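Local atomic coordinates of surface-associated protein CshA (Streptococcus gordonii, PDB entry 5L2D), a protein that acts as a surface adhesin of the streptococcal cell wall and binds host fibronectin, this chain covering its second non-repetitive domain. Residues A[170-175]-A[225-230]. Numbering follows the deposited sequence.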
loop_
_atom_site.group_PDB
_atom_site.type_symbol
_atom_site.label_atom_id
_atom_site.label_comp_id
_atom_site.label_asym_id
_atom_site.label_seq_id
_atom_site.Cartn_x
_atom_site.Cartn_y
_atom_site.Cartn_z
ATOM N N ALA A 170 0.689 -2.222 -14.545
ATOM C CA ALA A 170 1.295 -0.951 -14.191
ATOM C C ALA A 170 0.443 -0.055 -13.281
ATOM O O ALA A 170 0.689 1.153 -13.204
ATOM C CB ALA A 170 1.678 -0.212 -15.452
ATOM N N GLU A 171 -0.571 -0.627 -12.631
ATOM C CA GLU A 171 -1.272 0.041 -11.529
ATOM C C GLU A 171 -0.873 -0.729 -10.257
ATOM O O GLU A 171 -1.475 -1.759 -9.892
ATOM C CB GLU A 171 -2.792 0.074 -11.764
ATOM C CG GLU A 171 -3.235 1.053 -12.868
ATOM C CD GLU A 171 -4.749 1.248 -12.951
ATOM O OE1 GLU A 171 -5.512 0.290 -12.708
ATOM O OE2 GLU A 171 -5.186 2.361 -13.283
ATOM N N TYR A 172 0.196 -0.232 -9.628
ATOM C CA TYR A 172 1.031 -1.026 -8.698
ATOM C C TYR A 172 0.590 -0.874 -7.226
ATOM O O TYR A 172 0.592 0.231 -6.705
ATOM C CB TYR A 172 2.471 -0.566 -8.824
ATOM C CG TYR A 172 3.170 -0.886 -10.127
ATOM C CD1 TYR A 172 3.387 -2.202 -10.504
ATOM C CD2 TYR A 172 3.660 0.132 -10.961
ATOM C CE1 TYR A 172 4.040 -2.514 -11.684
ATOM C CE2 TYR A 172 4.328 -0.173 -12.146
ATOM C CZ TYR A 172 4.504 -1.500 -12.498
ATOM O OH TYR A 172 5.165 -1.858 -13.632
ATOM N N GLY A 173 0.197 -1.964 -6.565
ATOM C CA GLY A 173 -0.240 -1.900 -5.163
ATOM C C GLY A 173 0.491 -2.910 -4.295
ATOM O O GLY A 173 0.243 -4.104 -4.421
ATOM N N ILE A 174 1.387 -2.432 -3.418
ATOM C CA ILE A 174 2.241 -3.307 -2.581
ATOM C C ILE A 174 1.977 -3.171 -1.074
ATOM O O ILE A 174 1.829 -2.049 -0.550
ATOM C CB ILE A 174 3.731 -2.986 -2.795
ATOM C CG1 ILE A 174 4.054 -2.957 -4.287
ATOM C CG2 ILE A 174 4.595 -3.995 -2.043
ATOM C CD1 ILE A 174 5.490 -2.602 -4.635
ATOM N N PHE A 175 1.949 -4.305 -0.390
ATOM C CA PHE A 175 1.779 -4.314 1.048
ATOM C C PHE A 175 3.040 -4.840 1.769
ATOM O O PHE A 175 3.516 -5.916 1.462
ATOM C CB PHE A 175 0.613 -5.210 1.420
ATOM C CG PHE A 175 -0.677 -4.873 0.742
ATOM C CD1 PHE A 175 -1.524 -3.949 1.271
ATOM C CD2 PHE A 175 -1.061 -5.541 -0.407
ATOM C CE1 PHE A 175 -2.715 -3.667 0.660
ATOM C CE2 PHE A 175 -2.253 -5.270 -1.029
ATOM C CZ PHE A 175 -3.079 -4.328 -0.489
ATOM N N VAL A 225 12.884 5.570 -12.356
ATOM C CA VAL A 225 12.495 4.557 -11.412
ATOM C C VAL A 225 12.358 3.231 -12.128
ATOM O O VAL A 225 11.802 3.160 -13.191
ATOM C CB VAL A 225 11.148 4.929 -10.825
ATOM C CG1 VAL A 225 10.696 3.905 -9.817
ATOM C CG2 VAL A 225 11.218 6.304 -10.210
ATOM N N ASP A 226 12.866 2.167 -11.551
ATOM C CA ASP A 226 12.781 0.874 -12.193
ATOM C C ASP A 226 11.498 0.181 -11.849
ATOM O O ASP A 226 11.436 -0.584 -10.926
ATOM C CB ASP A 226 13.948 0.011 -11.783
ATOM C CG ASP A 226 14.040 -1.233 -12.589
ATOM O OD1 ASP A 226 13.017 -1.661 -13.133
ATOM O OD2 ASP A 226 15.136 -1.792 -12.691
ATOM N N TRP A 227 10.469 0.450 -12.620
ATOM C CA TRP A 227 9.148 -0.154 -12.380
ATOM C C TRP A 227 9.138 -1.669 -12.535
ATOM O O TRP A 227 8.254 -2.352 -12.023
ATOM C CB TRP A 227 8.118 0.478 -13.292
ATOM C CG TRP A 227 8.286 1.979 -13.354
ATOM C CD1 TRP A 227 8.959 2.684 -14.303
ATOM C CD2 TRP A 227 7.784 2.951 -12.415
ATOM N NE1 TRP A 227 8.902 4.043 -14.023
ATOM C CE2 TRP A 227 8.184 4.227 -12.874
ATOM C CE3 TRP A 227 7.034 2.865 -11.239
ATOM C CZ2 TRP A 227 7.876 5.392 -12.197
ATOM C CZ3 TRP A 227 6.715 4.013 -10.585
ATOM C CH2 TRP A 227 7.143 5.273 -11.057
ATOM N N SER A 228 10.125 -2.211 -13.233
ATOM C CA SER A 228 10.254 -3.646 -13.284
ATOM C C SER A 228 10.427 -4.189 -11.866
ATOM O O SER A 228 10.050 -5.317 -11.559
ATOM C CB SER A 228 11.441 -4.052 -14.173
ATOM O OG SER A 228 12.690 -4.005 -13.491
ATOM N N LYS A 229 11.014 -3.383 -11.001
ATOM C CA LYS A 229 11.323 -3.855 -9.668
ATOM C C LYS A 229 10.217 -3.597 -8.668
ATOM O O LYS A 229 10.336 -4.072 -7.551
ATOM C CB LYS A 229 12.601 -3.212 -9.156
ATOM C CG LYS A 229 13.820 -3.474 -10.007
ATOM C CD LYS A 229 14.202 -4.938 -9.983
ATOM C CE LYS A 229 15.412 -5.098 -10.874
ATOM N NZ LYS A 229 15.915 -6.487 -10.808
ATOM N N TYR A 230 9.180 -2.836 -9.050
ATOM C CA TYR A 230 7.896 -2.808 -8.322
ATOM C C TYR A 230 7.134 -4.148 -8.408
ATOM O O TYR A 230 6.367 -4.518 -7.490
ATOM C CB TYR A 230 7.026 -1.666 -8.805
ATOM C CG TYR A 230 7.344 -0.275 -8.246
ATOM C CD1 TYR A 230 8.577 0.307 -8.364
ATOM C CD2 TYR A 230 6.358 0.466 -7.632
ATOM C CE1 TYR A 230 8.838 1.591 -7.846
ATOM C CE2 TYR A 230 6.594 1.729 -7.111
ATOM C CZ TYR A 230 7.828 2.304 -7.218
ATOM O OH TYR A 230 7.976 3.592 -6.696
#
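Y172 meets Y230 through a CH-pi contact. Y230 CB sits over the face of the Y172 ring, 4.1 Å from its centroid and 11° off the ring normal. A170 CA covers the opposite face, toward the rim, so the ring lies between them. The two tyrosine rings are oblique, their planes at 49°. Y172 CG is anti to its carbonyl carbon (chi1 -69°), and the ring extends from the strand toward residues 225-230.

The remaining contacts are van der Waals. Y172 CE2 lies 4.0 Å from W227 CB, and the two side chains cross at about a right angle. W227 CE3 in turn lies over the centre of the Y230 ring, so the two aromatic side chains of residues 225-230 pack on each other. I174, two residues along from Y172, sends CD1 to within 3.5 Å of the backbone carbonyl O of Y230 and 4.4 Å of Y230 CD2.

The contact packs the strand that is outermost, within this chain, of a three-stranded antiparallel sheet against the loop between helix 218-221 and strand 244-250. A strand of the second subunit pairs with 172-175 and continues the sheet.

W227 NE1 donates to D222 O. Y230 OH has weak hydrogen bonds to N139 and N66. D226 is the centre of an inverse gamma turn.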